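FBP protein (PDB 5OEY) probably catalyses the magnesium-dependent hydrolysis of fructose 1,6-bisphosphate to fructose 6-phosphate and phosphate, and binds AMP, working as a homotetramer. Local coordinates at residues L55-G60 / G67-K72; P119-S124 / G133-V138; E284-A289 / R305-S310. All coordinates share one frame; numbering follows the deposited sequence.

Contact 1: residues L55-G60 / G67-K72; sequences LGYIAG and GDHQAK. With K (potassium ion), chain P.
Tyr57 and Ala71 sit abreast where 55-60 and 67-72 meet in a single backbone bridge; Ala71 N bonds Asp74 OD2, and Gly56 N bonds Asp127 OD1. Ile58 N gives the straightest bond between the segments, reaching Gln70 O at 3.3 Å with 164° at the hydrogen. On one flank Lys72 N makes a weak bond to Gly56 O, which also receives the CA-H of Ala71. On the other, His69 NE2 meets Ile58 O at 2.8 Å near the plane of its ring, a weak bond because it is bent to 124°. With CG anti to the backbone N (chi1 -173°), the imidazole can set one face against Tyr57 CD2, although the two rings barely overlap. The Tyr57 ring turns its edge to Gln70 O, with CD2 3.2 Å away. Gln70 NE2 bonds Glu98, a residue of the manganese site, while CE of the extended Lys72 chain comes 3.4 Å from both Leu55 O and Tyr57 O, and NZ bonds Gly53 O. Asp68 OD2 holds potassium together with Glu97. This is a loop folded back on itself before helix 72-87, with Ala71 as the N-cap residue, at the border of the metal site.

Contact 2: residues P119-S124 / G133-V138; sequences PLDGSS and GSIWGV. With MN (manganese (II) ion), chain N; MN (manganese (II) ion), chain O; PO4 (phosphate ion), chain M.
Asp121 and Gly133 form an antiparallel hydrogen-bonded pair, their CA atoms 4.9 Å apart, at the end of the hairpin made by strands 113-121 and 132-140. Asp121 N reaches Gly133 O at 2.7 Å, almost straight at 177° but tilted from the carbonyl plane. Gly133 N returns a 3.0 Å bond to Asp121 O, in the plane of the Asp121 carbonyl and on a lone pair. Gly133 O also takes the CA-H of Leu120, just where the chain turns a corner at 119 and 120. Here a side chain adds a third link: Ser134 OG donates to Pro119 O at 2.7 Å from above the carbonyl plane, and a further hydrogen bond ties OG to Tyr173.

The Asp121 carboxylate leaves the hairpin with CG anti to the backbone N (chi1 173°), which brings OD1 to one manganese at 2.2 Å while OD2 bonds the backbone N of Val253. Beside it, CD1 of Ile135 packs against Asp121 CG. Leu120 contributes its carbonyl O to the other manganese, at 2.3 Å. A phosphate ion, probably from the crystallisation liquor, binds the manganese of Asp121 and receives weak bonds from the N atoms of Gly122 and Ser123. A hairpin end whose side chain and carbonyl feed two neighbouring metals belongs to the two-metal active site of class 1 fructose-1,6-bisphosphatases.

Contact 3: residues E284-A289 / R305-S310; sequences EAAPMA and RILEQS. With MN (manganese (II) ion), chain O.
Ile306 and Leu307 are the two bumps of this contact, and the shallow surface that receives them is made by Ala285, Ala286 and Ala289 on one side of helix 281-294. CG2 of Ile306 dips between the CB atoms of Ala285 and Ala286: it lies 3.8 Å from Ala286 CA and also meets Ala285 O. That branch stands anti to the backbone N, while CG1 is turned beside it (chi1 -68°), leaving CG2 to face the helix. One turn on, the methyl of Ala289 is the small knob of the helix. It fits against the root of the isoleucine, with CB 3.8 Å from Ile306 CB, and Leu307 CD2 meets the same methyl at 4.0 Å, roughly at right angles to the isoleucine. The same leucine methyl leans over the helix backbone, 3.4 Å from Ala286 O, and passes 4.3 Å from Ala286 CB.

Pieces from elsewhere extend this surface. Thr318 and Phe322 of strand 317-323 pack on Ile306, and Met165 touches both Ala286 and Leu307. Beyond the apolar patch, Arg305 NH1 bridges to Glu308 OE2 at 2.8 Å, within its own turn, and its NH2 pairs with Glu293 farther along the helix.

No hydrogen bond crosses between 284-289 and 305-310; cohesion between them comes from buried apolar packing. The small alanine side chains let the turn approach the helix closely, with CA atoms of Ala286 and Leu307 5.9 Å apart. The chemistry thus divides the helix segment between a hydrocarbon seat for the turn and, at Glu284, a carboxylate that binds manganese through OE2 and pairs with Arg280 through OE1.

Overall arrangement
The three contacts follow one another along the chain and border a shared metal centre. Contacts 1 and 2 belong to the N-terminal family region, their centres 15 Å apart; Tyr57 packs on Ser124 and Ala71 on Ser123, placing the surface loop beside the end of the hairpin. Contact 3, in the C-terminal region, is also centred 15 Å from contact 2, but about 27 Å from contact 1. Its helix 281-294 lies against strand 132-140, where Pro287 meets Ile135, Trp136 and Gly137. Asp121 and Glu284 bind the same manganese ion, so one metal joins residues of both regions, consistent with an active site built between them.

Contact 1: residues L55-G60 / G67-K72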
ATOM      1  N   LEU C  55      -6.039 -17.176  -8.787  1.00 40.44           N
ATOM      2  CA  LEU C  55      -7.450 -17.185  -9.066  1.00 37.92           C
ATOM      3  C   LEU C  55      -7.719 -18.652  -9.433  1.00 39.24           C
ATOM      4  O   LEU C  55      -6.788 -19.420  -9.773  1.00 40.81           O
ATOM      5  CB  LEU C  55      -7.772 -16.065 -10.092  1.00 37.30           C
ATOM      6  CG  LEU C  55      -7.984 -14.678  -9.443  1.00 35.81           C
ATOM      7  CD1 LEU C  55      -8.587 -13.740 -10.466  1.00 34.52           C
ATOM      8  CD2 LEU C  55      -8.868 -14.745  -8.195  1.00 34.96           C
ATOM      9  N   GLY C  56      -8.964 -19.065  -9.258  1.00 39.53           N
ATOM     10  CA  GLY C  56      -9.348 -20.458  -9.455  1.00 39.51           C
ATOM     11  C   GLY C  56      -9.029 -21.431  -8.330  1.00 40.31           C
ATOM     12  O   GLY C  56      -9.187 -21.101  -7.162  1.00 35.45           O
ATOM     13  N   TYR C  57      -8.583 -22.633  -8.715  1.00 44.42           N
ATOM     14  CA  TYR C  57      -8.683 -23.855  -7.909  1.00 44.20           C
ATOM     15  C   TYR C  57      -7.469 -24.726  -8.059  1.00 47.79           C
ATOM     16  O   TYR C  57      -6.813 -24.654  -9.088  1.00 50.34           O
ATOM     17  CB  TYR C  57      -9.861 -24.663  -8.413  1.00 43.89           C
ATOM     18  CG  TYR C  57     -11.166 -24.036  -8.061  1.00 46.33           C
ATOM     19  CD1 TYR C  57     -11.773 -23.104  -8.914  1.00 47.06           C
ATOM     20  CD2 TYR C  57     -11.777 -24.316  -6.845  1.00 49.56           C
ATOM     21  CE1 TYR C  57     -12.970 -22.486  -8.568  1.00 46.91           C
ATOM     22  CE2 TYR C  57     -12.975 -23.711  -6.489  1.00 50.29           C
ATOM     23  CZ  TYR C  57     -13.566 -22.798  -7.359  1.00 48.08           C
ATOM     24  OH  TYR C  57     -14.737 -22.190  -7.011  1.00 51.40           O
ATOM     25  N   ILE C  58      -7.195 -25.564  -7.063  1.00 53.72           N
ATOM     26  CA  ILE C  58      -6.054 -26.504  -7.132  1.00 59.14           C
ATOM     27  C   ILE C  58      -6.497 -27.716  -7.992  1.00 59.39           C
ATOM     28  O   ILE C  58      -7.698 -28.029  -8.070  1.00 58.65           O
ATOM     29  CB  ILE C  58      -5.453 -26.939  -5.751  1.00 63.22           C
ATOM     30  CG1 ILE C  58      -5.994 -26.187  -4.520  1.00 59.02           C
ATOM     31  CG2 ILE C  58      -3.923 -26.884  -5.768  1.00 64.29           C
ATOM     32  CD1 ILE C  58      -6.161 -27.078  -3.315  1.00 58.80           C
ATOM     33  N   ALA C  59      -5.547 -28.383  -8.659  1.00 63.17           N
ATOM     34  CA  ALA C  59      -5.903 -29.304  -9.792  1.00 67.84           C
ATOM     35  C   ALA C  59      -6.359 -30.772  -9.481  1.00 69.25           C
ATOM     36  O   ALA C  59      -6.867 -31.428 -10.391  1.00 75.22           O
ATOM     37  CB  ALA C  59      -4.792 -29.308 -10.850  1.00 63.59           C
ATOM     38  N   GLY C  60      -6.241 -31.254  -8.234  1.00 64.15           N
ATOM     39  CA  GLY C  60      -6.383 -32.698  -7.913  1.00 57.32           C
ATOM     40  C   GLY C  60      -7.790 -33.264  -7.881  1.00 52.44           C
ATOM     41  O   GLY C  60      -8.752 -32.544  -7.643  1.00 47.20           O
ATOM     42  N   GLY C  67     -16.567 -31.862   1.532  1.00 47.92           N
ATOM     43  CA  GLY C  67     -16.731 -32.165   0.108  1.00 46.56           C
ATOM     44  C   GLY C  67     -16.546 -30.998  -0.845  1.00 48.17           C
ATOM     45  O   GLY C  67     -16.840 -31.125  -2.029  1.00 47.68           O
ATOM     46  N   ASP C  68     -16.067 -29.859  -0.340  1.00 49.61           N
ATOM     47  CA  ASP C  68     -15.771 -28.711  -1.183  1.00 45.96           C
ATOM     48  C   ASP C  68     -14.461 -28.945  -1.931  1.00 44.35           C
ATOM     49  O   ASP C  68     -13.432 -29.208  -1.305  1.00 41.64           O
ATOM     50  CB  ASP C  68     -15.563 -27.448  -0.345  1.00 45.90           C
ATOM     51  CG  ASP C  68     -16.835 -26.941   0.380  1.00 43.59           C
ATOM     52  OD1 ASP C  68     -17.893 -27.584   0.310  1.00 39.25           O
ATOM     53  OD2 ASP C  68     -16.738 -25.844   1.019  1.00 41.19           O
ATOM     54  N   HIS C  69     -14.483 -28.802  -3.253  1.00 44.59           N
ATOM     55  CA  HIS C  69     -13.237 -28.646  -3.995  1.00 47.64           C
ATOM     56  C   HIS C  69     -12.698 -27.261  -3.644  1.00 41.64           C
ATOM     57  O   HIS C  69     -13.421 -26.268  -3.730  1.00 37.80           O
ATOM     58  CB  HIS C  69     -13.422 -28.817  -5.521  1.00 56.02           C
ATOM     59  CG  HIS C  69     -12.129 -28.837  -6.291  1.00 67.68           C
ATOM     60  ND1 HIS C  69     -12.033 -28.423  -7.605  1.00 74.71           N
ATOM     61  CD2 HIS C  69     -10.871 -29.196  -5.919  1.00 71.58           C
ATOM     62  CE1 HIS C  69     -10.778 -28.540  -8.014  1.00 75.51           C
ATOM     63  NE2 HIS C  69     -10.053 -29.001  -7.009  1.00 74.91           N
ATOM     64  N   GLN C  70     -11.420 -27.219  -3.267  1.00 40.07           N
ATOM     65  CA  GLN C  70     -10.770 -26.006  -2.783  1.00 38.37           C
ATOM     66  C   GLN C  70     -10.202 -25.024  -3.836  1.00 37.65           C
ATOM     67  O   GLN C  70      -9.530 -25.400  -4.808  1.00 36.06           O
ATOM     68  CB  GLN C  70      -9.649 -26.372  -1.816  1.00 38.69           C
ATOM     69  CG  GLN C  70     -10.153 -27.093  -0.569  1.00 40.41           C
ATOM     70  CD  GLN C  70      -9.019 -27.587   0.315  1.00 42.41           C
ATOM     71  OE1 GLN C  70      -8.013 -28.099  -0.187  1.00 42.04           O
ATOM     72  NE2 GLN C  70      -9.166 -27.436   1.638  1.00 42.67           N
ATOM     73  N   ALA C  71     -10.450 -23.744  -3.579  1.00 36.41           N
ATOM     74  CA  ALA C  71      -9.764 -22.645  -4.280  1.00 33.66           C
ATOM     75  C   ALA C  71      -8.363 -22.501  -3.714  1.00 30.39           C
ATOM     76  O   ALA C  71      -8.156 -22.837  -2.575  1.00 29.80           O
ATOM     77  CB  ALA C  71     -10.526 -21.337  -4.144  1.00 33.03           C
ATOM     78  N   LYS C  72      -7.419 -22.002  -4.500  1.00 28.67           N
ATOM     79  CA  LYS C  72      -6.033 -21.803  -4.008  1.00 28.92           C
ATOM     80  C   LYS C  72      -5.965 -20.879  -2.774  1.00 28.28           C
ATOM     81  O   LYS C  72      -5.077 -21.022  -1.889  1.00 29.03           O
ATOM     82  CB  LYS C  72      -5.126 -21.234  -5.105  1.00 29.27           C
ATOM     83  CG  LYS C  72      -5.045 -22.064  -6.369  1.00 30.66           C
ATOM     84  CD  LYS C  72      -4.330 -21.326  -7.473  1.00 30.72           C
ATOM     85  CE  LYS C  72      -4.703 -21.949  -8.784  1.00 30.05           C
ATOM     86  NZ  LYS C  72      -3.731 -21.553  -9.819  1.00 31.14           N
TER
HETATM   87  K     K P 704     -15.206 -24.158   1.083  1.00 25.92           K

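Contact 2: residues P119-S124 / G133-V138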
ATOM      1  N   PRO C 119     -11.442 -20.131   7.200  1.00 21.88           N
ATOM      2  CA  PRO C 119     -10.434 -19.143   6.848  1.00 23.33           C
ATOM      3  C   PRO C 119     -10.759 -18.341   5.593  1.00 21.98           C
ATOM      4  O   PRO C 119     -10.288 -17.207   5.467  1.00 21.68           O
ATOM      5  CB  PRO C 119      -9.187 -19.999   6.632  1.00 24.57           C
ATOM      6  CG  PRO C 119      -9.731 -21.283   6.120  1.00 24.01           C
ATOM      7  CD  PRO C 119     -10.970 -21.497   6.934  1.00 23.11           C
ATOM      8  N   LEU C 120     -11.565 -18.911   4.706  1.00 21.52           N
ATOM      9  CA  LEU C 120     -12.100 -18.160   3.571  1.00 23.23           C
ATOM     10  C   LEU C 120     -13.486 -18.623   3.151  1.00 24.63           C
ATOM     11  O   LEU C 120     -13.652 -19.703   2.608  1.00 25.86           O
ATOM     12  CB  LEU C 120     -11.163 -18.229   2.380  1.00 23.79           C
ATOM     13  CG  LEU C 120     -11.494 -17.330   1.196  1.00 23.83           C
ATOM     14  CD1 LEU C 120     -11.464 -15.863   1.584  1.00 23.25           C
ATOM     15  CD2 LEU C 120     -10.454 -17.545   0.138  1.00 25.39           C
ATOM     16  N   ASP C 121     -14.462 -17.764   3.409  1.00 26.58           N
ATOM     17  CA  ASP C 121     -15.853 -18.023   3.132  1.00 29.09           C
ATOM     18  C   ASP C 121     -16.266 -17.369   1.821  1.00 29.96           C
ATOM     19  O   ASP C 121     -16.000 -16.214   1.595  1.00 28.17           O
ATOM     20  CB  ASP C 121     -16.719 -17.491   4.268  1.00 29.32           C
ATOM     21  CG  ASP C 121     -18.199 -17.583   3.959  1.00 30.26           C
ATOM     22  OD1 ASP C 121     -18.740 -18.713   3.964  1.00 27.04           O
ATOM     23  OD2 ASP C 121     -18.779 -16.499   3.686  1.00 35.03           O
ATOM     24  N   GLY C 122     -16.905 -18.157   0.969  1.00 33.06           N
ATOM     25  CA  GLY C 122     -17.364 -17.733  -0.340  1.00 36.19           C
ATOM     26  C   GLY C 122     -16.360 -17.953  -1.448  1.00 37.05           C
ATOM     27  O   GLY C 122     -16.424 -17.268  -2.441  1.00 36.12           O
ATOM     28  N   SER C 123     -15.445 -18.908  -1.285  1.00 39.40           N
ATOM     29  CA  SER C 123     -14.274 -19.006  -2.165  1.00 44.10           C
ATOM     30  C   SER C 123     -14.614 -19.174  -3.648  1.00 45.08           C
ATOM     31  O   SER C 123     -13.773 -18.876  -4.490  1.00 52.05           O
ATOM     32  CB  SER C 123     -13.286 -20.099  -1.698  1.00 46.73           C
ATOM     33  OG  SER C 123     -13.794 -20.866  -0.596  1.00 48.91           O
ATOM     34  N   SER C 124     -15.834 -19.593  -3.959  1.00 41.91           N
ATOM     35  CA  SER C 124     -16.376 -19.593  -5.329  1.00 42.42           C
ATOM     36  C   SER C 124     -16.969 -18.233  -5.810  1.00 39.98           C
ATOM     37  O   SER C 124     -17.695 -18.156  -6.809  1.00 37.45           O
ATOM     38  CB  SER C 124     -17.485 -20.639  -5.396  1.00 43.30           C
ATOM     39  OG  SER C 124     -18.519 -20.227  -4.524  1.00 42.76           O
ATOM     40  N   GLY C 133     -15.092 -13.635   2.912  1.00 15.29           N
ATOM     41  CA  GLY C 133     -14.843 -13.332   4.305  1.00 14.89           C
ATOM     42  C   GLY C 133     -14.092 -14.423   5.045  1.00 14.66           C
ATOM     43  O   GLY C 133     -13.730 -15.428   4.469  1.00 15.31           O
ATOM     44  N   SER C 134     -13.878 -14.232   6.340  1.00 13.54           N
ATOM     45  CA  SER C 134     -13.331 -15.264   7.206  1.00 12.35           C
ATOM     46  C   SER C 134     -14.207 -15.249   8.432  1.00 12.70           C
ATOM     47  O   SER C 134     -14.709 -14.196   8.809  1.00 13.03           O
ATOM     48  CB  SER C 134     -11.893 -14.933   7.571  1.00 11.67           C
ATOM     49  OG  SER C 134     -11.074 -14.808   6.438  1.00 10.87           O
ATOM     50  N   ILE C 135     -14.392 -16.390   9.080  1.00 13.29           N
ATOM     51  CA  ILE C 135     -15.259 -16.478  10.271  1.00 13.76           C
ATOM     52  C   ILE C 135     -14.515 -17.254  11.353  1.00 14.15           C
ATOM     53  O   ILE C 135     -13.827 -18.207  11.054  1.00 14.16           O
ATOM     54  CB  ILE C 135     -16.578 -17.196   9.965  1.00 13.76           C
ATOM     55  CG1 ILE C 135     -17.279 -16.546   8.776  1.00 14.15           C
ATOM     56  CG2 ILE C 135     -17.525 -17.161  11.164  1.00 13.63           C
ATOM     57  CD1 ILE C 135     -18.362 -17.408   8.156  1.00 14.54           C
ATOM     58  N   TRP C 136     -14.660 -16.848  12.613  1.00 14.98           N
ATOM     59  CA  TRP C 136     -14.063 -17.591  13.728  1.00 15.92           C
ATOM     60  C   TRP C 136     -14.986 -17.550  14.942  1.00 16.85           C
ATOM     61  O   TRP C 136     -15.642 -16.544  15.194  1.00 16.62           O
ATOM     62  CB  TRP C 136     -12.647 -17.057  14.102  1.00 15.89           C
ATOM     63  CG  TRP C 136     -12.665 -15.624  14.461  1.00 15.47           C
ATOM     64  CD1 TRP C 136     -12.915 -15.100  15.676  1.00 15.77           C
ATOM     65  CD2 TRP C 136     -12.486 -14.540  13.579  1.00 15.53           C
ATOM     66  NE1 TRP C 136     -12.889 -13.744  15.616  1.00 16.22           N
ATOM     67  CE2 TRP C 136     -12.633 -13.373  14.327  1.00 16.04           C
ATOM     68  CE3 TRP C 136     -12.229 -14.440  12.211  1.00 16.24           C
ATOM     69  CZ2 TRP C 136     -12.520 -12.109  13.767  1.00 16.55           C
ATOM     70  CZ3 TRP C 136     -12.115 -13.183  11.643  1.00 16.34           C
ATOM     71  CH2 TRP C 136     -12.250 -12.033  12.424  1.00 16.77           C
ATOM     72  N   GLY C 137     -14.959 -18.636  15.712  1.00 18.02           N
ATOM     73  CA  GLY C 137     -15.614 -18.732  17.003  1.00 18.75           C
ATOM     74  C   GLY C 137     -14.585 -19.151  18.009  1.00 19.76           C
ATOM     75  O   GLY C 137     -13.772 -20.009  17.723  1.00 20.11           O
ATOM     76  N   VAL C 138     -14.622 -18.539  19.188  1.00 22.20           N
ATOM     77  CA  VAL C 138     -13.652 -18.800  20.256  1.00 23.85           C
ATOM     78  C   VAL C 138     -14.352 -19.346  21.478  1.00 24.95           C
ATOM     79  O   VAL C 138     -15.217 -18.683  22.053  1.00 25.19           O
ATOM     80  CB  VAL C 138     -12.898 -17.512  20.667  1.00 23.96           C
ATOM     81  CG1 VAL C 138     -11.799 -17.814  21.684  1.00 23.76           C
ATOM     82  CG2 VAL C 138     -12.280 -16.853  19.432  1.00 24.77           C
TER
HETATM   83 MN    MN N 702     -14.601 -21.552   3.566  1.00 31.35          MN
HETATM   84 MN    MN O 703     -17.922 -20.668   4.458  1.00 20.99          MN
HETATM   85  P   PO4 M 701     -17.105 -21.823   1.765  1.00 38.35           P
HETATM   86  O1  PO4 M 701     -17.296 -23.306   2.025  1.00 41.63           O
HETATM   87  O2  PO4 M 701     -18.229 -20.984   2.268  1.00 35.23           O
HETATM   88  O3  PO4 M 701     -16.919 -21.565   0.287  1.00 39.41           O
HETATM   89  O4  PO4 M 701     -15.864 -21.447   2.537  1.00 41.45           O
HETATM   90  O   HOH W   1     -12.877 -22.074   3.210  1.00 33.86           O

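Contact 3: residues E284-A289 / R305-S310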
ATOM      1  N   GLU C 284     -19.167 -21.622  11.124  1.00 21.62           N
ATOM      2  CA  GLU C 284     -19.981 -20.733  10.301  1.00 22.21           C
ATOM      3  C   GLU C 284     -21.211 -20.290  11.055  1.00 22.55           C
ATOM      4  O   GLU C 284     -21.332 -19.136  11.421  1.00 24.07           O
ATOM      5  CB  GLU C 284     -20.378 -21.411   8.989  1.00 22.95           C
ATOM      6  CG  GLU C 284     -19.212 -21.648   8.041  1.00 23.64           C
ATOM      7  CD  GLU C 284     -19.579 -22.364   6.737  1.00 23.90           C
ATOM      8  OE1 GLU C 284     -20.437 -23.263   6.766  1.00 23.52           O
ATOM      9  OE2 GLU C 284     -18.949 -22.105   5.687  1.00 24.44           O
ATOM     10  N   ALA C 285     -22.098 -21.230  11.350  1.00 22.78           N
ATOM     11  CA  ALA C 285     -23.388 -20.904  11.930  1.00 21.05           C
ATOM     12  C   ALA C 285     -23.348 -20.389  13.362  1.00 20.11           C
ATOM     13  O   ALA C 285     -24.021 -19.415  13.669  1.00 20.53           O
ATOM     14  CB  ALA C 285     -24.300 -22.110  11.843  1.00 21.75           C
ATOM     15  N   ALA C 286     -22.589 -21.036  14.235  1.00 19.62           N
ATOM     16  CA  ALA C 286     -22.567 -20.627  15.642  1.00 20.26           C
ATOM     17  C   ALA C 286     -21.869 -19.276  15.890  1.00 20.44           C
ATOM     18  O   ALA C 286     -22.345 -18.474  16.697  1.00 19.44           O
ATOM     19  CB  ALA C 286     -21.960 -21.719  16.514  1.00 21.49           C
ATOM     20  N   PRO C 287     -20.714 -19.026  15.237  1.00 20.38           N
ATOM     21  CA  PRO C 287     -20.133 -17.674  15.349  1.00 20.55           C
ATOM     22  C   PRO C 287     -21.053 -16.568  14.835  1.00 20.56           C
ATOM     23  O   PRO C 287     -21.295 -15.578  15.535  1.00 20.30           O
ATOM     24  CB  PRO C 287     -18.892 -17.766  14.477  1.00 20.40           C
ATOM     25  CG  PRO C 287     -18.523 -19.197  14.558  1.00 20.56           C
ATOM     26  CD  PRO C 287     -19.813 -19.934  14.521  1.00 19.87           C
ATOM     27  N   MET C 288     -21.603 -16.769  13.642  1.00 19.90           N
ATOM     28  CA  MET C 288     -22.536 -15.821  13.100  1.00 19.89           C
ATOM     29  C   MET C 288     -23.775 -15.683  13.990  1.00 19.62           C
ATOM     30  O   MET C 288     -24.328 -14.591  14.105  1.00 19.44           O
ATOM     31  CB  MET C 288     -22.921 -16.193  11.672  1.00 20.23           C
ATOM     32  CG  MET C 288     -21.808 -16.013  10.663  1.00 20.95           C
ATOM     33  SD  MET C 288     -21.067 -14.383  10.757  1.00 21.80           S
ATOM     34  CE  MET C 288     -20.600 -14.121   9.045  1.00 22.31           C
ATOM     35  N   ALA C 289     -24.193 -16.769  14.623  1.00 19.23           N
ATOM     36  CA  ALA C 289     -25.319 -16.709  15.535  1.00 20.33           C
ATOM     37  C   ALA C 289     -25.034 -15.854  16.772  1.00 21.43           C
ATOM     38  O   ALA C 289     -25.870 -15.042  17.165  1.00 21.21           O
ATOM     39  CB  ALA C 289     -25.738 -18.102  15.956  1.00 20.53           C
ATOM     40  N   ARG C 305     -32.637 -22.074  19.004  1.00 35.54           N
ATOM     41  CA  ARG C 305     -31.352 -21.368  18.954  1.00 33.45           C
ATOM     42  C   ARG C 305     -30.188 -22.229  18.483  1.00 34.41           C
ATOM     43  O   ARG C 305     -29.929 -23.304  19.036  1.00 35.55           O
ATOM     44  CB  ARG C 305     -31.008 -20.770  20.314  1.00 31.86           C
ATOM     45  CG  ARG C 305     -31.824 -19.528  20.633  1.00 32.45           C
ATOM     46  CD  ARG C 305     -31.576 -19.037  22.047  1.00 32.47           C
ATOM     47  NE  ARG C 305     -30.275 -18.384  22.203  1.00 34.94           N
ATOM     48  CZ  ARG C 305     -29.479 -18.457  23.279  1.00 37.64           C
ATOM     49  NH1 ARG C 305     -29.802 -19.203  24.346  1.00 38.61           N
ATOM     50  NH2 ARG C 305     -28.315 -17.795  23.284  1.00 35.43           N
ATOM     51  N   ILE C 306     -29.465 -21.736  17.474  1.00 35.33           N
ATOM     52  CA  ILE C 306     -28.193 -22.354  17.051  1.00 34.15           C
ATOM     53  C   ILE C 306     -27.243 -22.507  18.238  1.00 32.16           C
ATOM     54  O   ILE C 306     -26.623 -23.552  18.401  1.00 34.04           O
ATOM     55  CB  ILE C 306     -27.479 -21.520  15.959  1.00 33.52           C
ATOM     56  CG1 ILE C 306     -28.271 -21.533  14.647  1.00 32.87           C
ATOM     57  CG2 ILE C 306     -26.061 -22.017  15.694  1.00 32.27           C
ATOM     58  CD1 ILE C 306     -28.520 -22.896  14.039  1.00 32.62           C
ATOM     59  N   LEU C 307     -27.135 -21.476  19.067  1.00 29.00           N
ATOM     60  CA  LEU C 307     -26.203 -21.532  20.166  1.00 29.56           C
ATOM     61  C   LEU C 307     -26.545 -22.582  21.205  1.00 32.33           C
ATOM     62  O   LEU C 307     -25.657 -23.005  21.925  1.00 34.31           O
ATOM     63  CB  LEU C 307     -26.050 -20.169  20.824  1.00 29.19           C
ATOM     64  CG  LEU C 307     -25.481 -19.050  19.948  1.00 28.09           C
ATOM     65  CD1 LEU C 307     -25.410 -17.765  20.756  1.00 27.70           C
ATOM     66  CD2 LEU C 307     -24.119 -19.397  19.389  1.00 27.72           C
ATOM     67  N   GLU C 308     -27.819 -22.987  21.299  1.00 34.65           N
ATOM     68  CA  GLU C 308     -28.249 -24.050  22.233  1.00 35.51           C
ATOM     69  C   GLU C 308     -28.049 -25.468  21.683  1.00 36.18           C
ATOM     70  O   GLU C 308     -28.219 -26.427  22.429  1.00 36.94           O
ATOM     71  CB  GLU C 308     -29.705 -23.847  22.709  1.00 36.98           C
ATOM     72  CG  GLU C 308     -29.880 -22.817  23.833  1.00 40.28           C
ATOM     73  CD  GLU C 308     -31.341 -22.441  24.120  1.00 42.75           C
ATOM     74  OE1 GLU C 308     -32.261 -23.201  23.724  1.00 44.96           O
ATOM     75  OE2 GLU C 308     -31.582 -21.364  24.726  1.00 42.70           O
ATOM     76  N   GLN C 309     -27.696 -25.606  20.403  1.00 38.55           N
ATOM     77  CA  GLN C 309     -27.442 -26.925  19.811  1.00 43.39           C
ATOM     78  C   GLN C 309     -26.193 -27.578  20.349  1.00 46.48           C
ATOM     79  O   GLN C 309     -25.189 -26.908  20.583  1.00 49.03           O
ATOM     80  CB  GLN C 309     -27.307 -26.869  18.301  1.00 46.86           C
ATOM     81  CG  GLN C 309     -28.628 -26.992  17.569  1.00 53.02           C
ATOM     82  CD  GLN C 309     -28.455 -26.877  16.062  1.00 58.94           C
ATOM     83  OE1 GLN C 309     -27.455 -27.341  15.494  1.00 61.09           O
ATOM     84  NE2 GLN C 309     -29.410 -26.227  15.407  1.00 61.41           N
ATOM     85  N   SER C 310     -26.288 -28.895  20.548  1.00 50.02           N
ATOM     86  CA  SER C 310     -25.184 -29.706  21.041  1.00 51.65           C
ATOM     87  C   SER C 310     -24.261 -30.010  19.909  1.00 49.61           C
ATOM     88  O   SER C 310     -24.697 -30.316  18.802  1.00 48.30           O
ATOM     89  CB  SER C 310     -25.682 -31.010  21.698  1.00 53.40           C
ATOM     90  OG  SER C 310     -26.704 -31.630  20.945  1.00 53.85           O
TER
HETATM   91 MN    MN O 703     -17.922 -20.668   4.458  1.00 20.99          MN